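Peptidoglycan synthetase penicillin-binding protein 3 (Bifidobacterium adolescentis, PDB 4YE5) probably binds penicillin and, as a member of the transpeptidase family, probably cross-links peptidoglycan in the bacterial cell wall. Local coordinates at residues Arg359-Phe362 and Ile363-Gly367; Arg395-Leu399 and Phe400-Tyr404; Ala464-Ser467 and Ser468-Tyr472. All coordinates share one frame; numbering follows the deposited sequence.

Interaction 1: Arg359-Phe362 and Ile363-Gly367; sequences RYNF and ISKFG
Tyr360 and Ser364 meet one turn apart near the C-terminal end of helix 356-365, in the transpeptidase domain. Backbone hydrogen bonds form the frame. Ile363 N donates to Arg359 O, Ser364 N to Tyr360 O at 2.8 Å and Lys365 N to Asn361 O at 2.7 Å. The last bond of the series, Phe366 N to Phe362 O, is weak and bent to 140°. There the helix ends in a Schellman motif: Gly367 takes a positive phi of 98°, and its N bonds back to Ser364 O at 2.8 Å.

Among the aromatic contacts, the rim of Phe366 turns to the backbone. Its CD2 lies 2.9 Å from Phe362 O, which sits in the plane of the ring at its edge. The Phe366 side chain also touches Leu292 and Ser295 of helix 290-299 and Val417 and Ile418 of helix 408-419. On another side of the helix, Tyr360 CE2 approaches Ser364 CB at 3.8 Å; CG of the tyrosine stands opposite the backbone N (chi1 178°), which brings the ring forward along the helix.

The polar side chains make looser contacts. Asn361 ND2 lies over one face of the Phe362 ring, toward the rim. Lys365, extended beyond CG, runs beside Phe362 in the same direction, with NZ 4.0 Å from Phe362 CE1. The Arg359 guanidinium group finds its partners outside the turn: Arg395 O, Asn396 OD1 and Met354 O.

The chemistry divides the turn in two: Arg359, Phe362, Ile363 and Phe366 tie it into the domain interior, whereas Tyr360, Asn361, Ser364 and Lys365 lie on its more accessible side. The positive phi that ends the helix suits glycine, which has no CB to strike the preceding carbonyl.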
ATOM      1  N   ARG A 359     -16.966   5.737  26.404  1.00 31.61           N
ATOM      2  CA  ARG A 359     -16.594   6.548  25.242  1.00 31.72           C
ATOM      3  C   ARG A 359     -15.295   6.044  24.624  1.00 30.60           C
ATOM      4  O   ARG A 359     -15.247   5.765  23.430  1.00 25.73           O
ATOM      5  CB  ARG A 359     -16.496   8.042  25.603  1.00 25.02           C
ATOM      6  CG  ARG A 359     -17.816   8.622  26.094  1.00 27.91           C
ATOM      7  CD  ARG A 359     -17.678  10.028  26.718  1.00 31.48           C
ATOM      8  NE  ARG A 359     -18.940  10.429  27.348  1.00 34.89           N
ATOM      9  CZ  ARG A 359     -19.406  11.676  27.388  1.00 33.88           C
ATOM     10  NH1 ARG A 359     -18.710  12.664  26.842  1.00 28.84           N
ATOM     11  NH2 ARG A 359     -20.576  11.934  27.967  1.00 34.16           N
ATOM     12  N   TYR A 360     -14.248   5.918  25.440  1.00 31.89           N
ATOM     13  CA  TYR A 360     -12.953   5.449  24.948  1.00 25.75           C
ATOM     14  C   TYR A 360     -13.105   4.065  24.296  1.00 30.81           C
ATOM     15  O   TYR A 360     -12.584   3.818  23.208  1.00 25.12           O
ATOM     16  CB  TYR A 360     -11.935   5.357  26.096  1.00 26.29           C
ATOM     17  CG  TYR A 360     -10.590   4.824  25.637  1.00 30.54           C
ATOM     18  CD1 TYR A 360      -9.589   5.689  25.196  1.00 31.61           C
ATOM     19  CD2 TYR A 360     -10.332   3.453  25.616  1.00 32.17           C
ATOM     20  CE1 TYR A 360      -8.363   5.207  24.757  1.00 34.20           C
ATOM     21  CE2 TYR A 360      -9.108   2.963  25.178  1.00 33.38           C
ATOM     22  CZ  TYR A 360      -8.130   3.843  24.756  1.00 33.97           C
ATOM     23  OH  TYR A 360      -6.922   3.349  24.314  1.00 32.50           O
ATOM     24  N   ASN A 361     -13.811   3.169  24.990  1.00 25.97           N
ATOM     25  CA  ASN A 361     -13.952   1.787  24.553  1.00 30.96           C
ATOM     26  C   ASN A 361     -14.555   1.675  23.171  1.00 25.87           C
ATOM     27  O   ASN A 361     -14.043   0.952  22.338  1.00 23.48           O
ATOM     28  CB  ASN A 361     -14.803   0.978  25.536  1.00 43.87           C
ATOM     29  CG  ASN A 361     -15.042  -0.442  25.055  1.00 56.96           C
ATOM     30  OD1 ASN A 361     -14.185  -1.314  25.207  1.00 61.83           O
ATOM     31  ND2 ASN A 361     -16.213  -0.681  24.467  1.00 60.56           N
ATOM     32  N   PHE A 362     -15.638   2.396  22.911  1.00 25.85           N
ATOM     33  CA  PHE A 362     -16.248   2.269  21.594  1.00 27.60           C
ATOM     34  C   PHE A 362     -15.443   2.893  20.478  1.00 35.33           C
ATOM     35  O   PHE A 362     -15.354   2.328  19.399  1.00 41.16           O
ATOM     36  CB  PHE A 362     -17.730   2.647  21.586  1.00 20.66           C
ATOM     37  CG  PHE A 362     -18.604   1.512  22.072  1.00 26.91           C
ATOM     38  CD1 PHE A 362     -19.003   0.505  21.203  1.00 29.82           C
ATOM     39  CD2 PHE A 362     -18.949   1.412  23.409  1.00 25.35           C
ATOM     40  CE1 PHE A 362     -19.781  -0.566  21.666  1.00 29.84           C
ATOM     41  CE2 PHE A 362     -19.725   0.355  23.878  1.00 28.40           C
ATOM     42  CZ  PHE A 362     -20.143  -0.633  23.006  1.00 26.89           C
ATOM     43  N   ILE A 363     -14.794   4.014  20.746  1.00 27.26           N
ATOM     44  CA  ILE A 363     -13.920   4.575  19.725  1.00 23.92           C
ATOM     45  C   ILE A 363     -12.759   3.619  19.431  1.00 22.52           C
ATOM     46  O   ILE A 363     -12.484   3.290  18.275  1.00 19.26           O
ATOM     47  CB  ILE A 363     -13.462   5.986  20.106  1.00 25.74           C
ATOM     48  CG1 ILE A 363     -14.690   6.910  20.059  1.00 25.21           C
ATOM     49  CG2 ILE A 363     -12.364   6.475  19.129  1.00 23.60           C
ATOM     50  CD1 ILE A 363     -14.579   8.102  20.913  1.00 33.83           C
ATOM     51  N   SER A 364     -12.111   3.144  20.485  1.00 20.99           N
ATOM     52  CA  SER A 364     -11.000   2.209  20.348  1.00 23.20           C
ATOM     53  C   SER A 364     -11.441   0.905  19.669  1.00 21.64           C
ATOM     54  O   SER A 364     -10.733   0.368  18.817  1.00 22.31           O
ATOM     55  CB  SER A 364     -10.438   1.883  21.737  1.00 23.24           C
ATOM     56  OG  SER A 364      -9.221   1.167  21.623  1.00 31.14           O
ATOM     57  N   LYS A 365     -12.606   0.395  20.061  1.00 19.59           N
ATOM     58  CA  LYS A 365     -13.139  -0.842  19.482  1.00 24.58           C
ATOM     59  C   LYS A 365     -13.268  -0.775  17.952  1.00 25.51           C
ATOM     60  O   LYS A 365     -13.171  -1.797  17.271  1.00 22.53           O
ATOM     61  CB  LYS A 365     -14.514  -1.134  20.073  1.00 23.31           C
ATOM     62  CG  LYS A 365     -14.833  -2.586  20.334  1.00 41.30           C
ATOM     63  CD  LYS A 365     -16.207  -2.653  21.026  1.00 52.44           C
ATOM     64  CE  LYS A 365     -16.544  -4.034  21.567  1.00 60.33           C
ATOM     65  NZ  LYS A 365     -17.790  -3.967  22.391  1.00 65.82           N
ATOM     66  N   PHE A 366     -13.508   0.414  17.411  1.00 20.44           N
ATOM     67  CA  PHE A 366     -13.607   0.574  15.946  1.00 16.96           C
ATOM     68  C   PHE A 366     -12.237   0.596  15.260  1.00 18.61           C
ATOM     69  O   PHE A 366     -12.143   0.754  14.034  1.00 21.47           O
ATOM     70  CB  PHE A 366     -14.372   1.852  15.592  1.00 17.07           C
ATOM     71  CG  PHE A 366     -15.872   1.700  15.604  1.00 18.51           C
ATOM     72  CD1 PHE A 366     -16.553   1.334  14.450  1.00 19.42           C
ATOM     73  CD2 PHE A 366     -16.601   1.927  16.763  1.00 17.88           C
ATOM     74  CE1 PHE A 366     -17.943   1.207  14.448  1.00 19.41           C
ATOM     75  CE2 PHE A 366     -17.983   1.794  16.781  1.00 22.27           C
ATOM     76  CZ  PHE A 366     -18.662   1.434  15.628  1.00 20.32           C
ATOM     77  N   GLY A 367     -11.169   0.431  16.038  1.00 25.51           N
ATOM     78  CA  GLY A 367      -9.816   0.381  15.482  1.00 22.23           C
ATOM     79  C   GLY A 367      -9.036   1.693  15.562  1.00 24.19           C
ATOM     80  O   GLY A 367      -7.909   1.793  15.059  1.00 19.84           O
TER

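Interaction 2: Arg395-Leu399 and Phe400-Tyr404; sequences RNTVL and FGQGY
Phe400 folds back on Thr397 in the tight turn that follows helix 394-397 of the transpeptidase domain, ahead of helix 408-419. Thr397 CA stands over one face of the aromatic ring, 3.8 Å from its centroid, in a CH-pi contact. The small first torsion of Phe400 (chi1 44°) places CG between its own N and carbonyl carbon, which turns a ring face to Thr397 CA. Thr397 CG2 reaches Phe400 CZ, while the Thr397 and Gln402 side chains cross nearly perpendicularly, CB to CB at 3.8 Å. Val398 and Tyr404 also meet at about a right angle, with Val398 CG2 3.6 Å from Tyr404 CD2.

Thr397 O gathers two N-H groups from opposite faces of its carbonyl plane: Phe400 N at 3.0 Å and Gln402 N at 3.1 Å. Gly401, at positive phi, carries the chain between these donors. Beyond the turn, Phe400 touches Lys290 of a probable SxxK motif, and Gly401 pairs through its backbone with Gly286.

Two waters bridge the turn. One links Thr397 OG1 to Gln402 O; the other donates to Val398 O at 2.6 Å and lies in the Tyr404 ring plane, hydrogen-bonded to Tyr404 OH.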
ATOM      1  N   ARG A 395     -13.425  15.165  26.934  1.00 31.26           N
ATOM      2  CA  ARG A 395     -14.281  13.994  27.153  1.00 34.04           C
ATOM      3  C   ARG A 395     -15.556  14.122  26.320  1.00 33.99           C
ATOM      4  O   ARG A 395     -16.194  13.123  25.995  1.00 33.73           O
ATOM      5  CB  ARG A 395     -14.630  13.817  28.642  1.00 33.25           C
ATOM      6  CG  ARG A 395     -15.634  14.837  29.166  1.00 32.75           C
ATOM      7  CD  ARG A 395     -16.044  14.562  30.608  1.00 46.58           C
ATOM      8  NE  ARG A 395     -16.673  13.251  30.786  1.00 48.10           N
ATOM      9  CZ  ARG A 395     -17.984  13.032  30.743  1.00 48.54           C
ATOM     10  NH1 ARG A 395     -18.461  11.804  30.925  1.00 43.44           N
ATOM     11  NH2 ARG A 395     -18.823  14.037  30.523  1.00 49.74           N
ATOM     12  N   ASN A 396     -15.913  15.356  25.962  1.00 35.54           N
ATOM     13  CA  ASN A 396     -17.096  15.610  25.132  1.00 34.34           C
ATOM     14  C   ASN A 396     -16.818  15.754  23.637  1.00 32.35           C
ATOM     15  O   ASN A 396     -17.558  15.221  22.795  1.00 29.23           O
ATOM     16  CB  ASN A 396     -17.851  16.834  25.661  1.00 36.88           C
ATOM     17  CG  ASN A 396     -18.708  16.499  26.856  1.00 37.26           C
ATOM     18  OD1 ASN A 396     -19.468  15.526  26.824  1.00 31.26           O
ATOM     19  ND2 ASN A 396     -18.579  17.280  27.932  1.00 31.20           N
ATOM     20  N   THR A 397     -15.743  16.458  23.295  1.00 24.28           N
ATOM     21  CA  THR A 397     -15.361  16.608  21.885  1.00 22.76           C
ATOM     22  C   THR A 397     -15.057  15.252  21.237  1.00 24.23           C
ATOM     23  O   THR A 397     -15.206  15.082  20.026  1.00 22.38           O
ATOM     24  CB  THR A 397     -14.136  17.539  21.706  1.00 23.94           C
ATOM     25  OG1 THR A 397     -13.004  16.972  22.368  1.00 28.04           O
ATOM     26  CG2 THR A 397     -14.409  18.937  22.294  1.00 24.56           C
ATOM     27  N   VAL A 398     -14.652  14.276  22.043  1.00 27.74           N
ATOM     28  CA  VAL A 398     -14.374  12.941  21.507  1.00 23.93           C
ATOM     29  C   VAL A 398     -15.651  12.322  20.907  1.00 24.27           C
ATOM     30  O   VAL A 398     -15.581  11.454  20.033  1.00 24.45           O
ATOM     31  CB  VAL A 398     -13.761  12.011  22.590  1.00 28.41           C
ATOM     32  CG1 VAL A 398     -14.843  11.357  23.427  1.00 27.09           C
ATOM     33  CG2 VAL A 398     -12.882  10.949  21.951  1.00 30.74           C
ATOM     34  N   LEU A 399     -16.814  12.789  21.366  1.00 24.31           N
ATOM     35  CA  LEU A 399     -18.100  12.310  20.848  1.00 22.32           C
ATOM     36  C   LEU A 399     -18.310  12.735  19.410  1.00 26.73           C
ATOM     37  O   LEU A 399     -19.035  12.075  18.668  1.00 25.26           O
ATOM     38  CB  LEU A 399     -19.272  12.847  21.679  1.00 21.51           C
ATOM     39  CG  LEU A 399     -19.354  12.455  23.155  1.00 22.99           C
ATOM     40  CD1 LEU A 399     -20.590  13.106  23.787  1.00 24.22           C
ATOM     41  CD2 LEU A 399     -19.378  10.919  23.319  1.00 30.46           C
ATOM     42  N   PHE A 400     -17.704  13.849  19.012  1.00 22.90           N
ATOM     43  CA  PHE A 400     -17.906  14.325  17.642  1.00 23.25           C
ATOM     44  C   PHE A 400     -16.641  14.458  16.793  1.00 26.04           C
ATOM     45  O   PHE A 400     -16.503  15.384  15.997  1.00 23.14           O
ATOM     46  CB  PHE A 400     -18.789  15.585  17.578  1.00 26.94           C
ATOM     47  CG  PHE A 400     -18.471  16.639  18.609  1.00 30.89           C
ATOM     48  CD1 PHE A 400     -17.530  17.629  18.350  1.00 22.65           C
ATOM     49  CD2 PHE A 400     -19.163  16.674  19.811  1.00 28.67           C
ATOM     50  CE1 PHE A 400     -17.273  18.631  19.295  1.00 26.07           C
ATOM     51  CE2 PHE A 400     -18.903  17.657  20.762  1.00 29.79           C
ATOM     52  CZ  PHE A 400     -17.958  18.641  20.498  1.00 31.89           C
ATOM     53  N   GLY A 401     -15.733  13.498  16.943  1.00 23.00           N
ATOM     54  CA  GLY A 401     -14.605  13.386  16.037  1.00 15.92           C
ATOM     55  C   GLY A 401     -13.513  14.408  16.247  1.00 23.40           C
ATOM     56  O   GLY A 401     -12.769  14.677  15.318  1.00 19.54           O
ATOM     57  N   GLN A 402     -13.406  14.964  17.460  1.00 22.96           N
ATOM     58  CA  GLN A 402     -12.333  15.915  17.775  1.00 22.43           C
ATOM     59  C   GLN A 402     -11.461  15.433  18.929  1.00 25.12           C
ATOM     60  O   GLN A 402     -11.931  14.766  19.857  1.00 25.26           O
ATOM     61  CB  GLN A 402     -12.895  17.306  18.106  1.00 23.58           C
ATOM     62  CG  GLN A 402     -13.591  17.998  16.935  1.00 25.17           C
ATOM     63  CD  GLN A 402     -14.175  19.351  17.313  1.00 34.25           C
ATOM     64  OE1 GLN A 402     -13.825  19.925  18.346  1.00 34.55           O
ATOM     65  NE2 GLN A 402     -15.077  19.858  16.485  1.00 29.90           N
ATOM     66  N   GLY A 403     -10.184  15.785  18.873  1.00 23.35           N
ATOM     67  CA  GLY A 403      -9.265  15.511  19.966  1.00 27.02           C
ATOM     68  C   GLY A 403      -8.598  14.144  19.857  1.00 25.51           C
ATOM     69  O   GLY A 403      -7.886  13.718  20.769  1.00 24.08           O
ATOM     70  N   TYR A 404      -8.851  13.454  18.751  1.00 22.55           N
ATOM     71  CA  TYR A 404      -8.137  12.223  18.416  1.00 19.91           C
ATOM     72  C   TYR A 404      -7.952  12.231  16.918  1.00 18.70           C
ATOM     73  O   TYR A 404      -8.663  12.956  16.224  1.00 20.19           O
ATOM     74  CB  TYR A 404      -8.896  10.974  18.863  1.00 20.13           C
ATOM     75  CG  TYR A 404     -10.227  10.677  18.165  1.00 22.67           C
ATOM     76  CD1 TYR A 404     -10.275   9.883  17.014  1.00 19.55           C
ATOM     77  CD2 TYR A 404     -11.434  11.132  18.693  1.00 22.35           C
ATOM     78  CE1 TYR A 404     -11.487   9.573  16.397  1.00 18.25           C
ATOM     79  CE2 TYR A 404     -12.658  10.832  18.074  1.00 19.83           C
ATOM     80  CZ  TYR A 404     -12.672  10.051  16.929  1.00 17.85           C
ATOM     81  OH  TYR A 404     -13.872   9.741  16.317  1.00 17.81           O
TER
HETATM   82  O   HOH W   1     -11.435  14.311  22.542  1.00 33.62           O
HETATM   83  O   HOH W   2     -16.002  10.401  17.663  1.00 24.08           O

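Interaction 3: Ala464-Ser467 and Ser468-Tyr472; sequences AMES and SAEHY
The C-terminal turns of helix 455-470 are secured where Ser468 grips Ala464 O, one turn earlier, with both its backbone and its side chain. Ser468 N donates at 2.8 Å and Ser468 OG at 3.0 Å, and the two donors arrive from opposite faces of the carbonyl plane. The hydroxyl reaches back because OG lies beside its own N (chi1 -59°). Ala469 N to Met465 O, Glu470 N to Glu466 O and His471 N to Ser467 O continue the helical ladder.

This helix packs against the five-stranded antiparallel sheet of the transpeptidase domain. Ser468 touches Lys486 on edge strand 484-492, a lysine that probably belongs to the K(T/S)G motif, and Ala469 rests on Ala485. Selenomethionine Met465 reaches Ala484 and Ile509.

Elsewhere on the helix, Glu466 and Glu470 bring like charges together, with Glu466 OE2 4.1 Å from Glu470 OE2 and their carboxylate planes 89° apart. A water is modelled between these oxygens, but so close to both that the bridge is doubtful. Glu466 OE2 also forms a salt bridge with Arg482, which probably offsets part of the repulsion; Arg558 makes long, weak ion pairs with the two acids and a hydrogen bond to Ser467 OG. His471 ND1 is hydrogen-bonded to Glu340.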
ATOM      1  N   ALA A 464     -29.512   5.406   9.620  1.00 23.94           N
ATOM      2  CA  ALA A 464     -29.279   6.820   9.964  1.00 23.13           C
ATOM      3  C   ALA A 464     -28.255   7.463   9.022  1.00 20.95           C
ATOM      4  O   ALA A 464     -28.375   8.651   8.680  1.00 20.21           O
ATOM      5  CB  ALA A 464     -28.833   6.956  11.427  1.00 18.29           C
HETATM    6  N   MSE A 465     -27.254   6.689   8.596  1.00 15.83           N
HETATM    7  CA  MSE A 465     -26.279   7.178   7.615  1.00 20.00           C
HETATM    8  C   MSE A 465     -26.891   7.394   6.229  1.00 17.03           C
HETATM    9  O   MSE A 465     -26.479   8.286   5.484  1.00 16.14           O
HETATM   10  CB  MSE A 465     -25.041   6.266   7.509  1.00 18.29           C
HETATM   11  CG  MSE A 465     -24.170   6.258   8.760  1.00 14.66           C
HETATM   12 SE   MSE A 465     -22.590   5.167   8.496  0.55 14.33          SE
HETATM   13  CE  MSE A 465     -21.714   6.274   7.113  1.00 12.28           C
ATOM     14  N   GLU A 466     -27.877   6.581   5.883  1.00 16.83           N
ATOM     15  CA  GLU A 466     -28.582   6.796   4.641  1.00 18.01           C
ATOM     16  C   GLU A 466     -29.395   8.102   4.717  1.00 20.21           C
ATOM     17  O   GLU A 466     -29.446   8.868   3.747  1.00 17.35           O
ATOM     18  CB  GLU A 466     -29.463   5.585   4.268  1.00 18.48           C
ATOM     19  CG  GLU A 466     -30.357   5.869   3.068  1.00 25.59           C
ATOM     20  CD  GLU A 466     -30.823   4.618   2.327  1.00 30.39           C
ATOM     21  OE1 GLU A 466     -30.661   3.496   2.854  1.00 29.05           O
ATOM     22  OE2 GLU A 466     -31.354   4.773   1.207  1.00 29.95           O
ATOM     23  N   SER A 467     -30.011   8.371   5.872  1.00 17.32           N
ATOM     24  CA  SER A 467     -30.667   9.669   6.065  1.00 29.49           C
ATOM     25  C   SER A 467     -29.623  10.794   6.006  1.00 25.90           C
ATOM     26  O   SER A 467     -29.878  11.856   5.435  1.00 21.66           O
ATOM     27  CB  SER A 467     -31.447   9.722   7.390  1.00 18.91           C
ATOM     28  OG  SER A 467     -32.522   8.800   7.366  1.00 19.90           O
ATOM     29  N   SER A 468     -28.440  10.552   6.564  1.00 19.90           N
ATOM     30  CA  SER A 468     -27.363  11.552   6.499  1.00 15.61           C
ATOM     31  C   SER A 468     -26.945  11.839   5.037  1.00 17.03           C
ATOM     32  O   SER A 468     -26.709  12.983   4.687  1.00 18.11           O
ATOM     33  CB  SER A 468     -26.134  11.119   7.335  1.00 14.89           C
ATOM     34  OG  SER A 468     -26.489  10.926   8.716  1.00 20.21           O
ATOM     35  N   ALA A 469     -26.863  10.804   4.195  1.00 16.91           N
ATOM     36  CA  ALA A 469     -26.537  10.991   2.764  1.00 19.90           C
ATOM     37  C   ALA A 469     -27.630  11.788   2.032  1.00 16.57           C
ATOM     38  O   ALA A 469     -27.347  12.683   1.234  1.00 20.07           O
ATOM     39  CB  ALA A 469     -26.346   9.635   2.063  1.00 14.27           C
ATOM     40  N   GLU A 470     -28.879  11.450   2.297  1.00 16.36           N
ATOM     41  CA  GLU A 470     -29.992  12.147   1.655  1.00 21.45           C
ATOM     42  C   GLU A 470     -30.012  13.634   2.002  1.00 25.46           C
ATOM     43  O   GLU A 470     -30.507  14.448   1.232  1.00 20.15           O
ATOM     44  CB  GLU A 470     -31.323  11.504   2.037  1.00 25.98           C
ATOM     45  CG  GLU A 470     -31.512  10.130   1.430  1.00 27.11           C
ATOM     46  CD  GLU A 470     -32.881   9.559   1.740  1.00 38.05           C
ATOM     47  OE1 GLU A 470     -33.642  10.240   2.462  1.00 41.32           O
ATOM     48  OE2 GLU A 470     -33.187   8.436   1.277  1.00 29.90           O
ATOM     49  N   HIS A 471     -29.466  13.986   3.157  1.00 22.90           N
ATOM     50  CA  HIS A 471     -29.337  15.394   3.536  1.00 26.31           C
ATOM     51  C   HIS A 471     -28.573  16.226   2.475  1.00 20.84           C
ATOM     52  O   HIS A 471     -28.804  17.426   2.345  1.00 24.46           O
ATOM     53  CB  HIS A 471     -28.659  15.498   4.911  1.00 22.06           C
ATOM     54  CG  HIS A 471     -28.702  16.870   5.503  1.00 28.98           C
ATOM     55  ND1 HIS A 471     -29.810  17.358   6.162  1.00 33.17           N
ATOM     56  CD2 HIS A 471     -27.778  17.860   5.531  1.00 27.86           C
ATOM     57  CE1 HIS A 471     -29.563  18.590   6.578  1.00 37.48           C
ATOM     58  NE2 HIS A 471     -28.338  18.917   6.211  1.00 29.63           N
ATOM     59  N   TYR A 472     -27.682  15.577   1.724  1.00 20.55           N
ATOM     60  CA  TYR A 472     -26.863  16.239   0.695  1.00 16.16           C
ATOM     61  C   TYR A 472     -27.211  15.816  -0.736  1.00 19.07           C
ATOM     62  O   TYR A 472     -26.436  16.050  -1.662  1.00 19.84           O
ATOM     63  CB  TYR A 472     -25.360  15.993   0.967  1.00 15.01           C
ATOM     64  CG  TYR A 472     -24.956  16.571   2.311  1.00 18.75           C
ATOM     65  CD1 TYR A 472     -25.140  17.918   2.573  1.00 19.53           C
ATOM     66  CD2 TYR A 472     -24.443  15.765   3.323  1.00 23.03           C
ATOM     67  CE1 TYR A 472     -24.794  18.468   3.783  1.00 21.14           C
ATOM     68  CE2 TYR A 472     -24.097  16.307   4.550  1.00 21.35           C
ATOM     69  CZ  TYR A 472     -24.286  17.652   4.775  1.00 22.49           C
ATOM     70  OH  TYR A 472     -23.964  18.207   5.985  1.00 23.95           O
TER
HETATM   71  O   HOH W   3     -31.486   6.966   0.169  1.00 29.08           O

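All three contacts belong to the transpeptidase domain. Interactions 1 and 2 touch directly, their centres 12 Å apart: Arg359 NH1 reaches Arg395 O at 2.7 Å and Asn396 OD1 at 3.0 Å, and Ile363 CD1 packs on Val398 CG2 at 3.5 Å. Interaction 3 stands apart, with its centre about 23 Å from that of interaction 1 and 22 Å from that of interaction 2; its nearest atoms are about 9 Å and 12 Å from theirs, respectively. Interactions 2 and 3 nevertheless both border the probable active site, one through Phe400 on Lys290 of the SxxK pattern, the other through Ser468 on Lys486, while interaction 1 joins this region through its contacts with interaction 2.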